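Local coordinates for protein alpha-1,3-glucanase (Paenibacillus glycanilyticus, PDB 6K0P) that probably hydrolyses alpha-1,3-glucan as a family 87 glycoside hydrolase and binds nigerose, an alpha-1,3-linked glucose disaccharide, at residues Asp254-Gly265 and Gly285-Val296; Leu309-Phe320 and Gly332-Val343. The protein carries 1 engineered substitution. All coordinates share one frame; numbering follows the deposited sequence.

Contact 1: residues Asp254-Gly265 and Gly285-Val296. With GLC (alpha-D-glucopyranose), chain B; SO4 (sulfate ion), chain G.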
loop_
_atom_site.group_PDB
_atom_site.type_symbol
_atom_site.label_atom_id
_atom_site.label_comp_id
_atom_site.label_asym_id
_atom_site.label_seq_id
_atom_site.Cartn_x
_atom_site.Cartn_y
_atom_site.Cartn_z
ATOM N N ASP A 254 -14.594 -13.005 -8.228
ATOM C CA ASP A 254 -13.754 -12.252 -9.160
ATOM C C ASP A 254 -14.673 -11.357 -9.976
ATOM O O ASP A 254 -15.294 -11.802 -10.945
ATOM C CB ASP A 254 -13.008 -13.236 -10.052
ATOM C CG ASP A 254 -11.928 -12.585 -10.911
ATOM O OD1 ASP A 254 -11.490 -11.448 -10.619
ATOM O OD2 ASP A 254 -11.508 -13.246 -11.896
ATOM N N VAL A 255 -14.793 -10.095 -9.566
ATOM C CA VAL A 255 -15.728 -9.160 -10.172
ATOM C C VAL A 255 -14.999 -7.853 -10.435
ATOM O O VAL A 255 -13.915 -7.603 -9.906
ATOM C CB VAL A 255 -16.985 -8.936 -9.299
ATOM C CG1 VAL A 255 -17.697 -10.267 -9.071
ATOM C CG2 VAL A 255 -16.605 -8.284 -7.972
ATOM N N GLY A 256 -15.590 -7.027 -11.296
ATOM C CA GLY A 256 -14.979 -5.759 -11.632
ATOM C C GLY A 256 -15.027 -5.528 -13.122
ATOM O O GLY A 256 -16.035 -5.843 -13.757
ATOM N N PHE A 257 -13.952 -4.988 -13.688
ATOM C CA PHE A 257 -13.885 -4.698 -15.114
ATOM C C PHE A 257 -12.749 -5.472 -15.760
ATOM O O PHE A 257 -11.739 -5.788 -15.125
ATOM C CB PHE A 257 -13.683 -3.198 -15.371
ATOM C CG PHE A 257 -14.854 -2.360 -14.940
ATOM C CD1 PHE A 257 -16.002 -2.294 -15.709
ATOM C CD2 PHE A 257 -14.813 -1.671 -13.737
ATOM C CE1 PHE A 257 -17.089 -1.544 -15.292
ATOM C CE2 PHE A 257 -15.887 -0.914 -13.323
ATOM C CZ PHE A 257 -17.028 -0.849 -14.098
ATOM N N ASN A 258 -12.932 -5.792 -17.040
ATOM C CA ASN A 258 -11.887 -6.400 -17.845
ATOM C C ASN A 258 -11.888 -5.675 -19.182
ATOM O O ASN A 258 -12.892 -5.698 -19.902
ATOM C CB ASN A 258 -12.136 -7.908 -18.019
ATOM C CG ASN A 258 -10.982 -8.622 -18.704
ATOM O OD1 ASN A 258 -10.377 -8.088 -19.632
ATOM N ND2 ASN A 258 -10.680 -9.846 -18.260
ATOM N N ILE A 259 -10.785 -5.000 -19.490
ATOM C CA ILE A 259 -10.694 -4.085 -20.622
ATOM C C ILE A 259 -10.017 -4.813 -21.779
ATOM O O ILE A 259 -8.812 -5.087 -21.730
ATOM C CB ILE A 259 -9.922 -2.815 -20.240
ATOM C CG1 ILE A 259 -10.512 -2.200 -18.960
ATOM C CG2 ILE A 259 -9.940 -1.815 -21.404
ATOM C CD1 ILE A 259 -9.792 -0.939 -18.483
ATOM N N SER A 260 -10.792 -5.138 -22.812
ATOM C CA SER A 260 -10.260 -5.755 -24.017
ATOM C C SER A 260 -9.536 -4.715 -24.873
ATOM O O SER A 260 -9.706 -3.508 -24.701
ATOM C CB SER A 260 -11.392 -6.390 -24.823
ATOM O OG SER A 260 -12.068 -7.369 -24.044
ATOM N N ALA A 261 -8.728 -5.207 -25.825
ATOM C CA ALA A 261 -7.899 -4.313 -26.630
ATOM C C ALA A 261 -8.733 -3.260 -27.355
ATOM O O ALA A 261 -8.309 -2.105 -27.488
ATOM C CB ALA A 261 -7.063 -5.120 -27.621
ATOM N N ALA A 262 -9.922 -3.637 -27.824
ATOM C CA ALA A 262 -10.775 -2.685 -28.525
ATOM C C ALA A 262 -11.127 -1.482 -27.662
ATOM O O ALA A 262 -11.444 -0.416 -28.203
ATOM C CB ALA A 262 -12.059 -3.376 -28.991
ATOM N N ALA A 263 -11.051 -1.618 -26.336
ATOM C CA ALA A 263 -11.376 -0.541 -25.410
ATOM C C ALA A 263 -10.136 0.126 -24.827
ATOM O O ALA A 263 -10.226 0.836 -23.816
ATOM C CB ALA A 263 -12.312 -1.032 -24.309
ATOM N N ASN A 264 -8.977 -0.067 -25.449
ATOM C CA ASN A 264 -7.842 0.779 -25.116
ATOM C C ASN A 264 -8.264 2.238 -25.242
ATOM O O ASN A 264 -9.110 2.586 -26.072
ATOM C CB ASN A 264 -6.679 0.494 -26.069
ATOM C CG ASN A 264 -5.935 -0.798 -25.718
ATOM O OD1 ASN A 264 -6.059 -1.330 -24.606
ATOM N ND2 ASN A 264 -5.149 -1.299 -26.665
ATOM N N GLY A 265 -7.712 3.091 -24.378
ATOM C CA GLY A 265 -8.112 4.484 -24.351
ATOM C C GLY A 265 -9.286 4.795 -23.442
ATOM O O GLY A 265 -9.716 5.953 -23.392
ATOM N N GLY A 285 -9.089 -11.966 -8.887
ATOM C CA GLY A 285 -9.168 -11.017 -7.794
ATOM C C GLY A 285 -8.650 -9.620 -8.050
ATOM O O GLY A 285 -8.582 -8.825 -7.102
ATOM N N LYS A 286 -8.287 -9.280 -9.280
ATOM C CA LYS A 286 -7.912 -7.907 -9.587
ATOM C C LYS A 286 -9.171 -7.148 -9.979
ATOM O O LYS A 286 -9.960 -7.632 -10.800
ATOM C CB LYS A 286 -6.888 -7.859 -10.721
ATOM C CG LYS A 286 -5.536 -8.442 -10.337
ATOM C CD LYS A 286 -5.403 -9.913 -10.725
ATOM C CE LYS A 286 -3.987 -10.390 -10.450
ATOM N NZ LYS A 286 -3.783 -11.810 -10.874
ATOM N N PHE A 287 -9.383 -5.976 -9.369
ATOM C CA PHE A 287 -10.594 -5.221 -9.687
ATOM C C PHE A 287 -10.664 -4.895 -11.174
ATOM O O PHE A 287 -11.723 -5.034 -11.800
ATOM C CB PHE A 287 -10.695 -3.944 -8.849
ATOM C CG PHE A 287 -11.795 -3.016 -9.303
ATOM C CD1 PHE A 287 -13.120 -3.440 -9.308
ATOM C CD2 PHE A 287 -11.506 -1.733 -9.725
ATOM C CE1 PHE A 287 -14.127 -2.592 -9.742
ATOM C CE2 PHE A 287 -12.515 -0.871 -10.147
ATOM C CZ PHE A 287 -13.819 -1.305 -10.162
ATOM N N ILE A 288 -9.548 -4.476 -11.759
ATOM C CA ILE A 288 -9.456 -4.208 -13.190
ATOM C C ILE A 288 -8.461 -5.193 -13.784
ATOM O O ILE A 288 -7.305 -5.262 -13.340
ATOM C CB ILE A 288 -9.023 -2.762 -13.479
ATOM C CG1 ILE A 288 -10.095 -1.776 -13.017
ATOM C CG2 ILE A 288 -8.735 -2.578 -14.977
ATOM C CD1 ILE A 288 -9.586 -0.341 -12.892
ATOM N N ASP A 289 -8.909 -5.956 -14.778
ATOM C CA ASP A 289 -8.031 -6.714 -15.652
ATOM C C ASP A 289 -7.871 -5.941 -16.952
ATOM O O ASP A 289 -8.831 -5.351 -17.462
ATOM C CB ASP A 289 -8.637 -8.081 -15.971
ATOM C CG ASP A 289 -8.819 -8.941 -14.742
ATOM O OD1 ASP A 289 -7.822 -9.195 -14.049
ATOM O OD2 ASP A 289 -9.961 -9.360 -14.483
ATOM N N GLY A 290 -6.657 -5.934 -17.478
ATOM C CA GLY A 290 -6.424 -5.262 -18.740
ATOM C C GLY A 290 -5.085 -5.658 -19.309
ATOM O O GLY A 290 -4.174 -4.831 -19.404
ATOM N N ASN A 291 -4.952 -6.934 -19.653
ATOM C CA ASN A 291 -3.671 -7.436 -20.129
ATOM C C ASN A 291 -3.311 -6.762 -21.444
ATOM O O ASN A 291 -4.096 -6.762 -22.397
ATOM C CB ASN A 291 -3.729 -8.952 -20.306
ATOM C CG ASN A 291 -3.677 -9.696 -18.981
ATOM O OD1 ASN A 291 -3.201 -9.166 -17.974
ATOM N ND2 ASN A 291 -4.166 -10.931 -18.977
ATOM N N GLY A 292 -2.124 -6.160 -21.475
ATOM C CA GLY A 292 -1.670 -5.440 -22.645
ATOM C C GLY A 292 -2.354 -4.118 -22.901
ATOM O O GLY A 292 -2.138 -3.527 -23.964
ATOM N N MET A 293 -3.172 -3.622 -21.970
ATOM C CA MET A 293 -3.951 -2.422 -22.250
ATOM C C MET A 293 -3.059 -1.203 -22.454
ATOM O O MET A 293 -1.952 -1.105 -21.908
ATOM C CB MET A 293 -4.987 -2.150 -21.153
ATOM C CG MET A 293 -4.428 -1.496 -19.899
ATOM S SD MET A 293 -5.707 -1.391 -18.630
ATOM C CE MET A 293 -4.912 -0.311 -17.434
ATOM N N GLN A 294 -3.565 -0.261 -23.249
ATOM C CA GLN A 294 -2.846 0.945 -23.625
ATOM C C GLN A 294 -3.750 2.147 -23.427
ATOM O O GLN A 294 -4.959 2.064 -23.669
ATOM C CB GLN A 294 -2.408 0.899 -25.113
ATOM C CG GLN A 294 -1.731 -0.420 -25.535
ATOM C CD GLN A 294 -0.260 -0.500 -25.140
ATOM O OE1 GLN A 294 0.529 0.402 -25.447
ATOM N NE2 GLN A 294 0.115 -1.593 -24.473
ATOM N N ASN A 295 -3.166 3.258 -22.975
ATOM C CA ASN A 295 -3.828 4.565 -22.974
ATOM C C ASN A 295 -5.074 4.612 -22.088
ATOM O O ASN A 295 -5.968 5.434 -22.314
ATOM C CB ASN A 295 -4.155 5.041 -24.395
ATOM C CG ASN A 295 -2.924 5.156 -25.264
ATOM O OD1 ASN A 295 -2.785 4.445 -26.263
ATOM N ND2 ASN A 295 -2.023 6.044 -24.889
ATOM N N VAL A 296 -5.150 3.754 -21.072
ATOM C CA VAL A 296 -6.305 3.701 -20.174
ATOM C C VAL A 296 -6.035 4.600 -18.975
ATOM O O VAL A 296 -4.909 4.653 -18.469
ATOM C CB VAL A 296 -6.578 2.246 -19.738
ATOM C CG1 VAL A 296 -7.599 2.181 -18.598
ATOM C CG2 VAL A 296 -7.051 1.403 -20.933
HETATM C C1 GLC B . 1.324 -14.072 -7.209
HETATM C C2 GLC B . 1.033 -14.565 -8.613
HETATM C C3 GLC B . 0.463 -13.431 -9.434
HETATM C C4 GLC B . -0.741 -12.817 -8.730
HETATM C C5 GLC B . -0.329 -12.338 -7.365
HETATM C C6 GLC B . -1.503 -11.854 -6.528
HETATM O O1 GLC B . 2.388 -13.191 -7.329
HETATM O O2 GLC B . 2.252 -15.090 -9.148
HETATM O O3 GLC B . -0.053 -13.989 -10.629
HETATM O O4 GLC B . -1.251 -11.722 -9.446
HETATM O O5 GLC B . 0.225 -13.406 -6.662
HETATM O O6 GLC B . -2.552 -12.771 -6.394
HETATM S S SO4 G . -8.299 -8.927 -26.457
HETATM O O1 SO4 G . -8.760 -10.137 -25.780
HETATM O O2 SO4 G . -7.941 -7.918 -25.458
HETATM O O3 SO4 G . -7.118 -9.244 -27.258
HETATM O O4 SO4 G . -9.357 -8.435 -27.341
HETATM O O HOH W 1 -8.895 -10.728 -11.826
HETATM O O HOH W 2 -7.636 -8.401 -19.757
HETATM O O HOH W 3 -6.930 -7.124 -22.409
HETATM O O HOH W 4 -3.677 -3.901 -26.465
#
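Phe257 and Asp289 join two parallel strands by backbone bonds. Phe257 N donates to Phe287 O, Asp289 N donates to Phe257 O at 2.9 Å, and Ile259 N donates to Asp289 O. On the inner side the Phe257 and Phe287 side chains run side by side. CZ of Phe287 meets the edge of the Phe257 ring, 3.7 Å from its CD2. Ile259 reaches CD1 past Ile288 CG2 to meet Val296 CG1 tip to tip at 3.8 Å. Gly256 CA lies 3.3 Å from Phe287 O in a CA-H...O contact.

On the outer face, Asn258 ND2 rests on Asp289 CB at 3.5 Å. Asp254 CG is anti to the backbone N (chi1 -170°), which brings OD1 to Gly285 N at 3.0 Å. That N-H arrives from above the carboxylate plane. Water 1 accepts from Lys286 N and lies within hydrogen-bonding distance of Asp254 OD1 and Asp289 OD1.

Beyond the strands, the Asn264 side chain joins in. Its OD1 accepts from Gln294 N at 3.0 Å, from above the plane of its amide carbonyl, and Gly265 N donates to Gln294 O. Gln294 NE2 folds back to Gly292 O, in the type II turn from Gly290 to Met293, by a nearly straight bond (170°).

Further out, Lys224 on the preceding coil forms a salt bridge with Asp289 OD2 and donates to Phe257 O and Lys286 O. These are successive coils of the right-handed parallel beta-helix of the pectate-lyase-like clan. Lys286 CB points away from 254-265, and NZ donates to O4 of the chain B glucose at 2.9 Å. Gly283 O also takes a bond from NZ. The Lys224 ammonium, bridged to Asp289 and near Asp254, would probably offset the charge of these two neighbouring carboxylates.

Contact 2: residues Leu309-Phe320 and Gly332-Val343. With GLC (alpha-D-glucopyranose), chain B; GLC (alpha-D-glucopyranose), chain C.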
loop_
_atom_site.group_PDB
_atom_site.type_symbol
_atom_site.label_atom_id
_atom_site.label_comp_id
_atom_site.label_asym_id
_atom_site.label_seq_id
_atom_site.Cartn_x
_atom_site.Cartn_y
_atom_site.Cartn_z
ATOM N N LEU A 309 -5.707 -3.914 -7.065
ATOM C CA LEU A 309 -6.373 -2.998 -7.991
ATOM C C LEU A 309 -6.077 -3.387 -9.432
ATOM O O LEU A 309 -6.997 -3.571 -10.234
ATOM C CB LEU A 309 -5.972 -1.541 -7.730
ATOM C CG LEU A 309 -6.410 -0.547 -8.828
ATOM C CD1 LEU A 309 -7.919 -0.634 -9.111
ATOM C CD2 LEU A 309 -6.023 0.896 -8.480
ATOM N N TYR A 310 -4.798 -3.531 -9.777
ATOM C CA TYR A 310 -4.416 -3.767 -11.162
ATOM C C TYR A 310 -3.053 -4.440 -11.205
ATOM O O TYR A 310 -2.147 -4.080 -10.441
ATOM C CB TYR A 310 -4.373 -2.455 -11.957
ATOM C CG TYR A 310 -4.052 -2.679 -13.414
ATOM C CD1 TYR A 310 -4.978 -3.281 -14.259
ATOM C CD2 TYR A 310 -2.818 -2.324 -13.937
ATOM C CE1 TYR A 310 -4.689 -3.512 -15.597
ATOM C CE2 TYR A 310 -2.529 -2.536 -15.275
ATOM C CZ TYR A 310 -3.461 -3.139 -16.093
ATOM O OH TYR A 310 -3.154 -3.379 -17.418
ATOM N N TRP A 311 -2.915 -5.405 -12.122
ATOM C CA TRP A 311 -1.687 -6.173 -12.328
ATOM C C TRP A 311 -1.433 -6.136 -13.830
ATOM O O TRP A 311 -1.966 -6.965 -14.576
ATOM C CB TRP A 311 -1.875 -7.595 -11.824
ATOM C CG TRP A 311 -0.645 -8.450 -11.865
ATOM C CD1 TRP A 311 -0.065 -9.016 -12.972
ATOM C CD2 TRP A 311 0.138 -8.864 -10.745
ATOM N NE1 TRP A 311 1.042 -9.748 -12.603
ATOM C CE2 TRP A 311 1.191 -9.667 -11.242
ATOM C CE3 TRP A 311 0.064 -8.620 -9.369
ATOM C CZ2 TRP A 311 2.153 -10.236 -10.409
ATOM C CZ3 TRP A 311 1.013 -9.190 -8.541
ATOM C CH2 TRP A 311 2.051 -9.987 -9.065
ATOM N N GLY A 312 -0.624 -5.170 -14.265
ATOM C CA GLY A 312 -0.400 -4.982 -15.688
ATOM C C GLY A 312 0.557 -6.013 -16.249
ATOM O O GLY A 312 1.486 -6.460 -15.583
ATOM N N VAL A 313 0.298 -6.408 -17.496
ATOM C CA VAL A 313 1.130 -7.352 -18.236
ATOM C C VAL A 313 1.335 -6.751 -19.620
ATOM O O VAL A 313 0.405 -6.730 -20.433
ATOM C CB VAL A 313 0.479 -8.739 -18.338
ATOM C CG1 VAL A 313 1.407 -9.694 -19.061
ATOM C CG2 VAL A 313 0.112 -9.267 -16.947
ATOM N N ASN A 314 2.545 -6.258 -19.888
ATOM C CA ASN A 314 2.833 -5.536 -21.128
ATOM C C ASN A 314 1.805 -4.433 -21.380
ATOM O O ASN A 314 1.303 -4.247 -22.493
ATOM C CB ASN A 314 2.968 -6.482 -22.325
ATOM C CG ASN A 314 3.687 -5.834 -23.487
ATOM O OD1 ASN A 314 4.421 -4.865 -23.307
ATOM N ND2 ASN A 314 3.464 -6.352 -24.689
ATOM N N SER A 315 1.497 -3.691 -20.321
ATOM C CA SER A 315 0.506 -2.626 -20.340
ATOM C C SER A 315 1.244 -1.300 -20.310
ATOM O O SER A 315 2.031 -1.054 -19.389
ATOM C CB SER A 315 -0.413 -2.750 -19.124
ATOM O OG SER A 315 -1.023 -4.031 -19.108
ATOM N N SER A 316 0.984 -0.445 -21.297
ATOM C CA SER A 316 1.795 0.744 -21.497
ATOM C C SER A 316 0.952 1.990 -21.709
ATOM O O SER A 316 -0.198 1.922 -22.165
ATOM C CB SER A 316 2.759 0.547 -22.678
ATOM O OG SER A 316 3.697 -0.462 -22.342
ATOM N N TYR A 317 1.541 3.137 -21.362
ATOM C CA TYR A 317 0.936 4.446 -21.619
ATOM C C TYR A 317 -0.364 4.638 -20.845
ATOM O O TYR A 317 -1.256 5.375 -21.279
ATOM C CB TYR A 317 0.720 4.714 -23.116
ATOM C CG TYR A 317 1.973 4.591 -23.943
ATOM C CD1 TYR A 317 2.880 5.637 -24.007
ATOM C CD2 TYR A 317 2.254 3.423 -24.649
ATOM C CE1 TYR A 317 4.031 5.532 -24.767
ATOM C CE2 TYR A 317 3.411 3.306 -25.404
ATOM C CZ TYR A 317 4.286 4.365 -25.453
ATOM O OH TYR A 317 5.433 4.254 -26.208
ATOM N N ASN A 318 -0.492 3.980 -19.702
ATOM C CA ASN A 318 -1.681 4.101 -18.871
ATOM C C ASN A 318 -1.445 5.100 -17.750
ATOM O O ASN A 318 -0.307 5.424 -17.400
ATOM C CB ASN A 318 -2.070 2.739 -18.294
ATOM C CG ASN A 318 -2.265 1.707 -19.374
ATOM O OD1 ASN A 318 -3.207 1.803 -20.164
ATOM N ND2 ASN A 318 -1.363 0.737 -19.446
ATOM N N THR A 319 -2.545 5.587 -17.181
ATOM C CA THR A 319 -2.497 6.585 -16.120
ATOM C C THR A 319 -3.380 6.110 -14.977
ATOM O O THR A 319 -4.577 5.881 -15.174
ATOM C CB THR A 319 -2.969 7.951 -16.624
ATOM O OG1 THR A 319 -2.078 8.411 -17.652
ATOM C CG2 THR A 319 -2.988 8.969 -15.488
ATOM N N PHE A 320 -2.780 5.930 -13.803
ATOM C CA PHE A 320 -3.504 5.681 -12.560
ATOM C C PHE A 320 -3.236 6.894 -11.683
ATOM O O PHE A 320 -2.098 7.111 -11.265
ATOM C CB PHE A 320 -2.989 4.408 -11.889
ATOM C CG PHE A 320 -3.480 3.144 -12.534
ATOM C CD1 PHE A 320 -2.912 2.693 -13.718
ATOM C CD2 PHE A 320 -4.517 2.411 -11.969
ATOM C CE1 PHE A 320 -3.365 1.525 -14.324
ATOM C CE2 PHE A 320 -4.974 1.240 -12.570
ATOM C CZ PHE A 320 -4.398 0.800 -13.747
ATOM N N GLY A 332 -1.052 -3.726 -4.497
ATOM C CA GLY A 332 -1.990 -2.681 -4.895
ATOM C C GLY A 332 -2.013 -2.486 -6.403
ATOM O O GLY A 332 -2.995 -2.818 -7.081
ATOM N N ILE A 333 -0.922 -1.939 -6.937
ATOM C CA ILE A 333 -0.711 -1.830 -8.378
ATOM C C ILE A 333 0.644 -2.439 -8.690
ATOM O O ILE A 333 1.649 -2.069 -8.068
ATOM C CB ILE A 333 -0.739 -0.374 -8.881
ATOM C CG1 ILE A 333 -2.107 0.272 -8.650
ATOM C CG2 ILE A 333 -0.374 -0.335 -10.364
ATOM C CD1 ILE A 333 -2.155 1.756 -9.021
ATOM N N ASN A 334 0.671 -3.369 -9.644
ATOM C CA ASN A 334 1.911 -3.933 -10.156
ATOM C C ASN A 334 1.860 -3.796 -11.668
ATOM O O ASN A 334 0.791 -3.919 -12.270
ATOM C CB ASN A 334 2.033 -5.412 -9.765
ATOM C CG ASN A 334 3.435 -5.980 -9.986
ATOM O OD1 ASN A 334 4.361 -5.274 -10.385
ATOM N ND2 ASN A 334 3.586 -7.271 -9.717
ATOM N N MET A 335 2.996 -3.473 -12.272
ATOM C CA MET A 335 3.106 -3.374 -13.721
ATOM C C MET A 335 4.249 -4.280 -14.133
ATOM O O MET A 335 5.379 -4.088 -13.677
ATOM C CB MET A 335 3.369 -1.925 -14.138
ATOM C CG MET A 335 2.289 -0.951 -13.669
ATOM S SD MET A 335 0.656 -1.291 -14.366
ATOM C CE MET A 335 0.961 -0.786 -16.026
ATOM N N THR A 336 3.954 -5.282 -14.955
ATOM C CA THR A 336 4.911 -6.350 -15.212
ATOM C C THR A 336 5.142 -6.549 -16.704
ATOM O O THR A 336 4.392 -6.062 -17.558
ATOM C CB THR A 336 4.463 -7.690 -14.602
ATOM O OG1 THR A 336 3.492 -8.307 -15.466
ATOM C CG2 THR A 336 3.858 -7.498 -13.222
ATOM N N ASN A 337 6.210 -7.289 -17.003
ATOM C CA ASN A 337 6.367 -7.985 -18.284
ATOM C C ASN A 337 6.231 -7.052 -19.486
ATOM O O ASN A 337 5.425 -7.290 -20.389
ATOM C CB ASN A 337 5.390 -9.160 -18.389
ATOM C CG ASN A 337 5.620 -10.207 -17.318
ATOM O OD1 ASN A 337 6.367 -9.983 -16.361
ATOM N ND2 ASN A 337 4.979 -11.362 -17.475
ATOM N N GLY A 338 7.040 -5.993 -19.506
ATOM C CA GLY A 338 7.087 -5.077 -20.622
ATOM C C GLY A 338 6.360 -3.771 -20.400
ATOM O O GLY A 338 6.509 -2.851 -21.213
ATOM N N SER A 339 5.590 -3.657 -19.321
ATOM C CA SER A 339 4.812 -2.451 -19.066
ATOM C C SER A 339 5.699 -1.219 -19.012
ATOM O O SER A 339 6.604 -1.128 -18.169
ATOM C CB SER A 339 4.041 -2.609 -17.757
ATOM O OG SER A 339 3.150 -3.712 -17.827
ATOM N N SER A 340 5.416 -0.244 -19.882
ATOM C CA SER A 340 6.295 0.898 -20.077
ATOM C C SER A 340 5.506 2.194 -20.206
ATOM O O SER A 340 4.338 2.201 -20.607
ATOM C CB SER A 340 7.156 0.693 -21.329
ATOM O OG SER A 340 8.005 -0.428 -21.155
ATOM N N TYR A 341 6.166 3.300 -19.858
ATOM C CA TYR A 341 5.630 4.642 -20.088
ATOM C C TYR A 341 4.306 4.874 -19.367
ATOM O O TYR A 341 3.458 5.643 -19.834
ATOM C CB TYR A 341 5.530 4.978 -21.582
ATOM C CG TYR A 341 6.853 4.791 -22.284
ATOM C CD1 TYR A 341 7.910 5.656 -22.033
ATOM C CD2 TYR A 341 7.054 3.737 -23.166
ATOM C CE1 TYR A 341 9.132 5.484 -22.651
ATOM C CE2 TYR A 341 8.277 3.558 -23.795
ATOM C CZ TYR A 341 9.301 4.436 -23.526
ATOM O OH TYR A 341 10.521 4.267 -24.146
ATOM N N ASN A 342 4.122 4.224 -18.222
ATOM C CA ASN A 342 2.925 4.431 -17.421
ATOM C C ASN A 342 3.132 5.568 -16.434
ATOM O O ASN A 342 4.251 5.836 -15.975
ATOM C CB ASN A 342 2.551 3.156 -16.672
ATOM C CG ASN A 342 2.191 2.027 -17.610
ATOM O OD1 ASN A 342 1.111 2.023 -18.205
ATOM N ND2 ASN A 342 3.100 1.076 -17.770
ATOM N N VAL A 343 2.030 6.224 -16.093
ATOM C CA VAL A 343 1.996 7.310 -15.126
ATOM C C VAL A 343 1.194 6.809 -13.930
ATOM O O VAL A 343 -0.031 6.666 -14.009
ATOM C CB VAL A 343 1.368 8.566 -15.743
ATOM C CG1 VAL A 343 1.163 9.652 -14.692
ATOM C CG2 VAL A 343 2.264 9.073 -16.877
HETATM C C1 GLC B . 1.324 -14.072 -7.209
HETATM C C2 GLC B . 1.033 -14.565 -8.613
HETATM C C3 GLC B . 0.463 -13.431 -9.434
HETATM C C4 GLC B . -0.741 -12.817 -8.730
HETATM C C5 GLC B . -0.329 -12.338 -7.365
HETATM C C6 GLC B . -1.503 -11.854 -6.528
HETATM O O1 GLC B . 2.388 -13.191 -7.329
HETATM O O2 GLC B . 2.252 -15.090 -9.148
HETATM O O3 GLC B . -0.053 -13.989 -10.629
HETATM O O4 GLC B . -1.251 -11.722 -9.446
HETATM O O5 GLC B . 0.225 -13.406 -6.662
HETATM O O6 GLC B . -2.552 -12.771 -6.394
HETATM C C1 GLC C . 0.235 -13.175 -11.829
HETATM C C2 GLC C . -0.519 -13.748 -13.023
HETATM C C3 GLC C . 0.175 -15.030 -13.471
HETATM C C4 GLC C . 1.654 -14.768 -13.748
HETATM C C5 GLC C . 2.295 -14.111 -12.523
HETATM C C6 GLC C . 3.775 -13.778 -12.721
HETATM O O2 GLC C . -1.851 -14.030 -12.638
HETATM O O3 GLC C . -0.465 -15.565 -14.611
HETATM O O4 GLC C . 2.300 -15.989 -14.043
HETATM O O5 GLC C . 1.586 -12.929 -12.192
HETATM O O6 GLC C . 3.949 -12.936 -13.844
HETATM O O HOH W 5 2.650 -10.880 -14.676
HETATM O O HOH W 6 6.628 -3.404 -24.091
HETATM O O HOH W 7 0.966 7.437 -19.528
#
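The glycan pocket is lined here by Trp311, whose ring separates the sugars from Asn334. O4 of the chain B glucose lies over one face, 3.4 Å from Trp311 CE3. Asn334 CB packs over the opposite face, 4.1 Å from the centroid of the six-membered ring. With Trp311 CG anti to the backbone N (chi1 -175°), the indole lies alongside the Asn334 side chain. Its NE1 donates to water 5 at 2.9 Å. That water also donates to Thr336 OG1 and is bonded to O6 of the chain C glucose. Thr336 grips Gly312 O twice, through N and through OG1 at 2.7 Å.

Strands 310-313 and 333-336 are parallel neighbours on successive coils of the beta-helix. Inside, Met335 SD meets the Tyr310 ring at its edge, 3.5 Å from CE2, a Met-aromatic contact. Tyr310 OH bonds to Gly290 O of the preceding coil.

At the turns, matching asparagines are hydrogen-bonded as an asparagine ladder. Asn342 OD1 accepts from Asn318 N and Asn318 ND2, the latter at 3.1 Å, with amide planes 12° apart. Asn318 OD1 accepts from Val296 N. Asn342 ND2 donates to Ser315 O and bonds to Asn373 OD1, the next rung. Outside, Tyr341 CB packs over the Tyr317 ring face, 4.0 Å from its centroid.

Overall arrangement
Both contacts are largely buried and join neighbouring coils of one beta-helix. Their centres lie 11 Å apart. Strand 286-289 of contact 1 pairs with strand 308-313 of contact 2, and beyond the strands Gly292 N meets Val313 O. Asn318 ND2 of contact 2 bonds to backbone Met293 O of contact 1. The strands are mostly buried in both, while the turn residues Asn295 of contact 1 and Tyr317 and Tyr341 of contact 2 are exposed. Contact 1 has charged groups on its outer face, while contact 2 has aromatic and hydroxyl groups there. Both touch the chain B glucose, and their sugar-binding side chains, Lys286 and Trp311, form a cation-pi pair.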